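PDB 5SZR: protein Pcdhgb2 from Mus musculus, which probably acts as a calcium-dependent cell-adhesion protein that may help establish and maintain specific neuronal connections in the brain, here represented by extracellular cadherin domains 3-6. Local coordinates for residues A[363-376]-A[399-413]. Residues are numbered along the deposited sequence; the frame is centred on the assembly and turned at random.
Sequences HNAWLSYHVLQASD and DSARQRLLVAVRDGG. With CA (calcium ion), chain R; MAN (alpha-D-mannopyranose), chain U; MAN (alpha-D-mannopyranose), chain B.
A chi1 of 171° swings R404 CG away from the backbone N, and the chain then runs extended to NE, alongside Q373, whose own chain runs straight beyond CG in the same direction. R404 NH2 donates a nearly straight hydrogen bond to Q373 OE1 at 3.0 Å, within the guanidinium plane and in the carbonyl plane of the amide, although the two flat groups are turned 41° apart. R404 NH1 adds a weak bond to O4 of a mannose. R410, likewise extended, crosses H370 at about a right angle and gives NE to the ring oxygen O5 of a second mannose at 2.9 Å; A408 CB sits over one face of its guanidinium, and L372 CD2 approaches it obliquely. The mannoses thus lie along the face that carries Q373, R404, L406 and R410. On the other face V409 CG2 rests over the Y369 ring, 4.1 Å from its centroid, and L405 CD2 packs on A374 CB; L382 and V354 also touch Y369.

Between the two faces 368-374, an edge strand of the last cadherin domain in this chain, pairs antiparallel with the inner strand 402-410. A classic beta bulge interrupts them: L406 O takes both L372 N, at 2.6 Å, and Q373 N, more loosely at 3.3 Å. Further along, S375 OG receives R404 N at 2.9 Å.

At the opposite end N364 O and D411 OD2 bind one calcium ion, at 2.3 and 2.6 Å, with N319, N321, D358 and D360 completing the site; D411 OD1 also accepts G413 N in an Asx turn, and L417 is a further partner of this carboxylate. The calcium therefore ties the approach to one strand and the end of its partner to N319 and N321 of the linker from the preceding domain, its charge probably offsetting the clustered acidic oxygens.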
loop_
_atom_site.group_PDB
_atom_site.type_symbol
_atom_site.label_atom_id
_atom_site.label_comp_id
_atom_site.label_asym_id
_atom_site.label_seq_id
_atom_site.Cartn_x
_atom_site.Cartn_y
_atom_site.Cartn_z
ATOM N N HIS A 363 41.331 -5.880 -23.625
ATOM C CA HIS A 363 42.699 -5.468 -23.323
ATOM C C HIS A 363 43.474 -6.564 -22.606
ATOM O O HIS A 363 44.702 -6.621 -22.711
ATOM C CB HIS A 363 42.693 -4.187 -22.488
ATOM C CG HIS A 363 42.378 -2.956 -23.278
ATOM N ND1 HIS A 363 41.089 -2.569 -23.574
ATOM C CD2 HIS A 363 43.186 -2.026 -23.838
ATOM C CE1 HIS A 363 41.116 -1.452 -24.279
ATOM N NE2 HIS A 363 42.378 -1.102 -24.455
ATOM N N ASN A 364 42.784 -7.445 -21.881
ATOM C CA ASN A 364 43.474 -8.540 -21.210
ATOM C C ASN A 364 44.157 -9.480 -22.198
ATOM O O ASN A 364 45.040 -10.247 -21.803
ATOM C CB ASN A 364 42.492 -9.321 -20.327
ATOM C CG ASN A 364 42.006 -8.519 -19.129
ATOM O OD1 ASN A 364 42.762 -7.764 -18.520
ATOM N ND2 ASN A 364 40.730 -8.686 -18.783
ATOM N N ALA A 365 43.782 -9.427 -23.483
ATOM C CA ALA A 365 44.410 -10.269 -24.497
ATOM C C ALA A 365 44.953 -9.460 -25.674
ATOM O O ALA A 365 45.220 -10.033 -26.734
ATOM C CB ALA A 365 43.428 -11.331 -25.002
ATOM N N TRP A 366 45.118 -8.146 -25.517
ATOM C CA TRP A 366 45.689 -7.304 -26.566
ATOM C C TRP A 366 47.209 -7.325 -26.423
ATOM O O TRP A 366 47.766 -6.710 -25.507
ATOM C CB TRP A 366 45.147 -5.880 -26.482
ATOM C CG TRP A 366 45.392 -5.072 -27.726
ATOM C CD1 TRP A 366 45.859 -5.535 -28.927
ATOM C CD2 TRP A 366 45.198 -3.662 -27.888
ATOM N NE1 TRP A 366 45.955 -4.499 -29.827
ATOM C CE2 TRP A 366 45.555 -3.340 -29.214
ATOM C CE3 TRP A 366 44.758 -2.641 -27.043
ATOM C CZ2 TRP A 366 45.484 -2.041 -29.712
ATOM C CZ3 TRP A 366 44.679 -1.349 -27.542
ATOM C CH2 TRP A 366 45.041 -1.062 -28.866
ATOM N N LEU A 367 47.882 -8.026 -27.326
ATOM C CA LEU A 367 49.300 -8.298 -27.150
ATOM C C LEU A 367 50.160 -7.209 -27.772
ATOM O O LEU A 367 49.822 -6.643 -28.815
ATOM C CB LEU A 367 49.657 -9.661 -27.741
ATOM C CG LEU A 367 48.814 -10.773 -27.124
ATOM C CD1 LEU A 367 49.356 -12.135 -27.512
ATOM C CD2 LEU A 367 48.735 -10.619 -25.602
ATOM N N SER A 368 51.271 -6.912 -27.107
ATOM C CA SER A 368 52.259 -5.968 -27.596
ATOM C C SER A 368 53.636 -6.558 -27.344
ATOM O O SER A 368 53.855 -7.216 -26.321
ATOM C CB SER A 368 52.135 -4.606 -26.914
ATOM O OG SER A 368 52.702 -4.647 -25.617
ATOM N N TYR A 369 54.558 -6.311 -28.271
ATOM C CA TYR A 369 55.855 -6.970 -28.314
ATOM C C TYR A 369 56.957 -5.953 -28.055
ATOM O O TYR A 369 56.974 -4.883 -28.670
ATOM C CB TYR A 369 56.053 -7.649 -29.671
ATOM C CG TYR A 369 55.029 -8.730 -29.946
ATOM C CD1 TYR A 369 55.330 -10.067 -29.714
ATOM C CD2 TYR A 369 53.761 -8.415 -30.427
ATOM C CE1 TYR A 369 54.402 -11.060 -29.956
ATOM C CE2 TYR A 369 52.817 -9.405 -30.670
ATOM C CZ TYR A 369 53.143 -10.724 -30.429
ATOM O OH TYR A 369 52.217 -11.714 -30.671
ATOM N N HIS A 370 57.876 -6.286 -27.150
ATOM C CA HIS A 370 58.900 -5.351 -26.708
ATOM C C HIS A 370 60.264 -6.022 -26.679
ATOM O O HIS A 370 60.378 -7.206 -26.348
ATOM C CB HIS A 370 58.577 -4.801 -25.317
ATOM C CG HIS A 370 57.206 -4.212 -25.206
ATOM N ND1 HIS A 370 56.960 -2.864 -25.349
ATOM C CD2 HIS A 370 56.005 -4.791 -24.965
ATOM C CE1 HIS A 370 55.667 -2.637 -25.199
ATOM N NE2 HIS A 370 55.066 -3.790 -24.967
ATOM N N VAL A 371 61.295 -5.255 -27.030
ATOM C CA VAL A 371 62.682 -5.687 -26.891
ATOM C C VAL A 371 63.149 -5.328 -25.488
ATOM O O VAL A 371 63.175 -4.150 -25.119
ATOM C CB VAL A 371 63.585 -5.033 -27.949
ATOM C CG1 VAL A 371 65.063 -5.321 -27.642
ATOM C CG2 VAL A 371 63.229 -5.530 -29.340
ATOM N N LEU A 372 63.521 -6.337 -24.702
ATOM C CA LEU A 372 64.077 -6.054 -23.385
ATOM C C LEU A 372 65.589 -5.863 -23.442
ATOM O O LEU A 372 66.126 -4.955 -22.796
ATOM C CB LEU A 372 63.724 -7.176 -22.405
ATOM C CG LEU A 372 62.242 -7.554 -22.292
ATOM C CD1 LEU A 372 62.063 -8.686 -21.286
ATOM C CD2 LEU A 372 61.370 -6.347 -21.913
ATOM N N GLN A 373 66.285 -6.700 -24.213
ATOM C CA GLN A 373 67.729 -6.617 -24.361
ATOM C C GLN A 373 68.084 -6.811 -25.824
ATOM O O GLN A 373 67.444 -7.601 -26.525
ATOM C CB GLN A 373 68.444 -7.667 -23.505
ATOM C CG GLN A 373 68.237 -7.504 -22.014
ATOM C CD GLN A 373 68.724 -8.700 -21.221
ATOM O OE1 GLN A 373 69.104 -9.728 -21.787
ATOM N NE2 GLN A 373 68.714 -8.574 -19.900
ATOM N N ALA A 374 69.100 -6.082 -26.280
ATOM C CA ALA A 374 69.580 -6.189 -27.650
ATOM C C ALA A 374 71.092 -6.042 -27.654
ATOM O O ALA A 374 71.624 -5.124 -27.021
ATOM C CB ALA A 374 68.946 -5.124 -28.550
ATOM N N SER A 375 71.782 -6.946 -28.358
ATOM C CA SER A 375 73.233 -6.825 -28.466
ATOM C C SER A 375 73.642 -5.615 -29.293
ATOM O O SER A 375 74.770 -5.134 -29.152
ATOM C CB SER A 375 73.839 -8.105 -29.054
ATOM O OG SER A 375 73.164 -8.507 -30.232
ATOM N N ASP A 376 72.750 -5.111 -30.143
ATOM C CA ASP A 376 72.992 -3.875 -30.884
ATOM C C ASP A 376 71.644 -3.209 -31.101
ATOM O O ASP A 376 70.922 -3.541 -32.054
ATOM C CB ASP A 376 73.703 -4.130 -32.210
ATOM C CG ASP A 376 74.158 -2.851 -32.882
ATOM O OD1 ASP A 376 74.258 -1.815 -32.192
ATOM O OD2 ASP A 376 74.425 -2.881 -34.102
ATOM N N ASP A 399 79.685 -4.610 -37.199
ATOM C CA ASP A 399 78.598 -5.262 -36.480
ATOM C C ASP A 399 78.909 -6.743 -36.308
ATOM O O ASP A 399 79.345 -7.406 -37.255
ATOM C CB ASP A 399 77.271 -5.080 -37.218
ATOM C CG ASP A 399 76.807 -3.633 -37.240
ATOM O OD1 ASP A 399 77.160 -2.877 -36.309
ATOM O OD2 ASP A 399 76.082 -3.256 -38.183
ATOM N N SER A 400 78.682 -7.255 -35.099
ATOM C CA SER A 400 78.993 -8.646 -34.798
ATOM C C SER A 400 78.115 -9.585 -35.617
ATOM O O SER A 400 76.943 -9.300 -35.879
ATOM C CB SER A 400 78.792 -8.925 -33.307
ATOM O OG SER A 400 79.264 -7.852 -32.511
ATOM N N ALA A 401 78.690 -10.721 -36.017
ATOM C CA ALA A 401 77.921 -11.712 -36.763
ATOM C C ALA A 401 76.829 -12.332 -35.898
ATOM O O ALA A 401 75.712 -12.568 -36.373
ATOM C CB ALA A 401 78.850 -12.793 -37.316
ATOM N N ARG A 402 77.132 -12.607 -34.630
ATOM C CA ARG A 402 76.160 -13.168 -33.702
ATOM C C ARG A 402 75.419 -12.045 -32.989
ATOM O O ARG A 402 76.045 -11.150 -32.411
ATOM C CB ARG A 402 76.842 -14.071 -32.672
ATOM C CG ARG A 402 77.494 -15.323 -33.236
ATOM C CD ARG A 402 77.860 -16.271 -32.102
ATOM N NE ARG A 402 76.710 -16.503 -31.226
ATOM C CZ ARG A 402 76.037 -17.647 -31.156
ATOM N NH1 ARG A 402 76.411 -18.683 -31.898
ATOM N NH2 ARG A 402 75.000 -17.760 -30.333
ATOM N N GLN A 403 74.090 -12.104 -33.021
ATOM C CA GLN A 403 73.241 -11.115 -32.376
ATOM C C GLN A 403 72.241 -11.815 -31.469
ATOM O O GLN A 403 71.871 -12.970 -31.699
ATOM C CB GLN A 403 72.501 -10.255 -33.407
ATOM C CG GLN A 403 73.420 -9.404 -34.264
ATOM C CD GLN A 403 73.955 -8.204 -33.514
ATOM O OE1 GLN A 403 73.352 -7.751 -32.538
ATOM N NE2 GLN A 403 75.090 -7.680 -33.963
ATOM N N ARG A 404 71.798 -11.106 -30.436
ATOM C CA ARG A 404 70.887 -11.681 -29.456
ATOM C C ARG A 404 69.844 -10.655 -29.045
ATOM O O ARG A 404 70.190 -9.528 -28.676
ATOM C CB ARG A 404 71.650 -12.174 -28.227
ATOM C CG ARG A 404 70.764 -12.592 -27.071
ATOM C CD ARG A 404 71.615 -12.978 -25.876
ATOM N NE ARG A 404 70.812 -13.386 -24.731
ATOM C CZ ARG A 404 70.215 -12.541 -23.898
ATOM N NH1 ARG A 404 69.510 -13.008 -22.877
ATOM N NH2 ARG A 404 70.315 -11.230 -24.087
ATOM N N LEU A 405 68.573 -11.056 -29.105
ATOM C CA LEU A 405 67.443 -10.242 -28.676
ATOM C C LEU A 405 66.669 -10.981 -27.592
ATOM O O LEU A 405 66.373 -12.172 -27.741
ATOM C CB LEU A 405 66.495 -9.934 -29.840
ATOM C CG LEU A 405 66.835 -8.978 -30.982
ATOM C CD1 LEU A 405 65.614 -8.839 -31.876
ATOM C CD2 LEU A 405 67.264 -7.623 -30.471
ATOM N N LEU A 406 66.330 -10.273 -26.514
ATOM C CA LEU A 406 65.430 -10.782 -25.483
ATOM C C LEU A 406 64.120 -10.016 -25.608
ATOM O O LEU A 406 64.061 -8.822 -25.296
ATOM C CB LEU A 406 66.034 -10.631 -24.087
ATOM C CG LEU A 406 65.094 -10.992 -22.928
ATOM C CD1 LEU A 406 64.585 -12.421 -23.070
ATOM C CD2 LEU A 406 65.776 -10.799 -21.579
ATOM N N VAL A 407 63.074 -10.697 -26.067
ATOM C CA VAL A 407 61.807 -10.054 -26.389
ATOM C C VAL A 407 60.740 -10.477 -25.389
ATOM O O VAL A 407 60.765 -11.584 -24.837
ATOM C CB VAL A 407 61.352 -10.367 -27.830
ATOM C CG1 VAL A 407 62.411 -9.929 -28.828
ATOM C CG2 VAL A 407 61.044 -11.849 -27.982
ATOM N N ALA A 408 59.784 -9.578 -25.168
ATOM C CA ALA A 408 58.677 -9.815 -24.254
ATOM C C ALA A 408 57.370 -9.539 -24.981
ATOM O O ALA A 408 57.213 -8.483 -25.607
ATOM C CB ALA A 408 58.790 -8.929 -23.005
ATOM N N VAL A 409 56.442 -10.485 -24.907
ATOM C CA VAL A 409 55.081 -10.289 -25.386
ATOM C C VAL A 409 54.192 -10.073 -24.168
ATOM O O VAL A 409 54.100 -10.945 -23.293
ATOM C CB VAL A 409 54.606 -11.472 -26.247
ATOM C CG1 VAL A 409 54.948 -12.804 -25.589
ATOM C CG2 VAL A 409 53.123 -11.365 -26.535
ATOM N N ARG A 410 53.565 -8.899 -24.094
ATOM C CA ARG A 410 52.763 -8.487 -22.951
ATOM C C ARG A 410 51.313 -8.288 -23.366
ATOM O O ARG A 410 51.024 -7.917 -24.508
ATOM C CB ARG A 410 53.291 -7.183 -22.343
ATOM C CG ARG A 410 54.749 -7.232 -21.939
ATOM C CD ARG A 410 55.136 -6.045 -21.065
ATOM N NE ARG A 410 56.282 -6.382 -20.224
ATOM C CZ ARG A 410 57.502 -5.875 -20.365
ATOM N NH1 ARG A 410 57.750 -4.974 -21.307
ATOM N NH2 ARG A 410 58.471 -6.258 -19.545
ATOM N N ASP A 411 50.394 -8.529 -22.435
ATOM C CA ASP A 411 49.010 -8.172 -22.687
ATOM C C ASP A 411 48.751 -6.758 -22.164
ATOM O O ASP A 411 49.639 -6.094 -21.625
ATOM C CB ASP A 411 48.048 -9.208 -22.092
ATOM C CG ASP A 411 48.185 -9.368 -20.580
ATOM O OD1 ASP A 411 48.558 -8.404 -19.878
ATOM O OD2 ASP A 411 47.896 -10.479 -20.088
ATOM N N GLY A 412 47.524 -6.284 -22.338
ATOM C CA GLY A 412 47.195 -4.932 -21.940
ATOM C C GLY A 412 46.470 -4.860 -20.613
ATOM O O GLY A 412 45.854 -3.843 -20.290
ATOM N N GLY A 413 46.549 -5.934 -19.832
ATOM C CA GLY A 413 45.911 -5.985 -18.537
ATOM C C GLY A 413 46.652 -5.177 -17.491
ATOM O O GLY A 413 47.719 -4.609 -17.724
HETATM CA CA CA R . 45.887 -12.082 -20.614
HETATM C C1 MAN U . 56.965 -9.816 -18.992
HETATM C C2 MAN U . 57.983 -10.568 -18.127
HETATM C C3 MAN U . 57.405 -10.757 -16.724
HETATM C C4 MAN U . 57.031 -9.402 -16.130
HETATM C C5 MAN U . 55.986 -8.745 -17.042
HETATM C C6 MAN U . 55.570 -7.361 -16.586
HETATM O O2 MAN U . 59.172 -9.779 -17.957
HETATM O O3 MAN U . 58.295 -11.447 -15.859
HETATM O O4 MAN U . 56.499 -9.565 -14.818
HETATM O O5 MAN U . 56.534 -8.615 -18.386
HETATM O O6 MAN U . 55.024 -6.681 -17.712
HETATM C C1 MAN B . 66.224 -16.377 -23.425
HETATM C C2 MAN B . 65.905 -15.756 -22.065
HETATM C C3 MAN B . 67.189 -15.180 -21.461
HETATM C C4 MAN B . 68.285 -16.254 -21.370
HETATM C C5 MAN B . 68.543 -16.890 -22.749
HETATM C C6 MAN B . 69.460 -18.107 -22.658
HETATM O O2 MAN B . 65.438 -16.752 -21.145
HETATM O O3 MAN B . 66.971 -14.592 -20.178
HETATM O O4 MAN B . 69.488 -15.670 -20.900
HETATM O O5 MAN B . 67.283 -17.328 -23.359
HETATM O O6 MAN B . 69.726 -18.587 -23.975
HETATM O O HOH W 1 50.141 -4.180 -23.863
#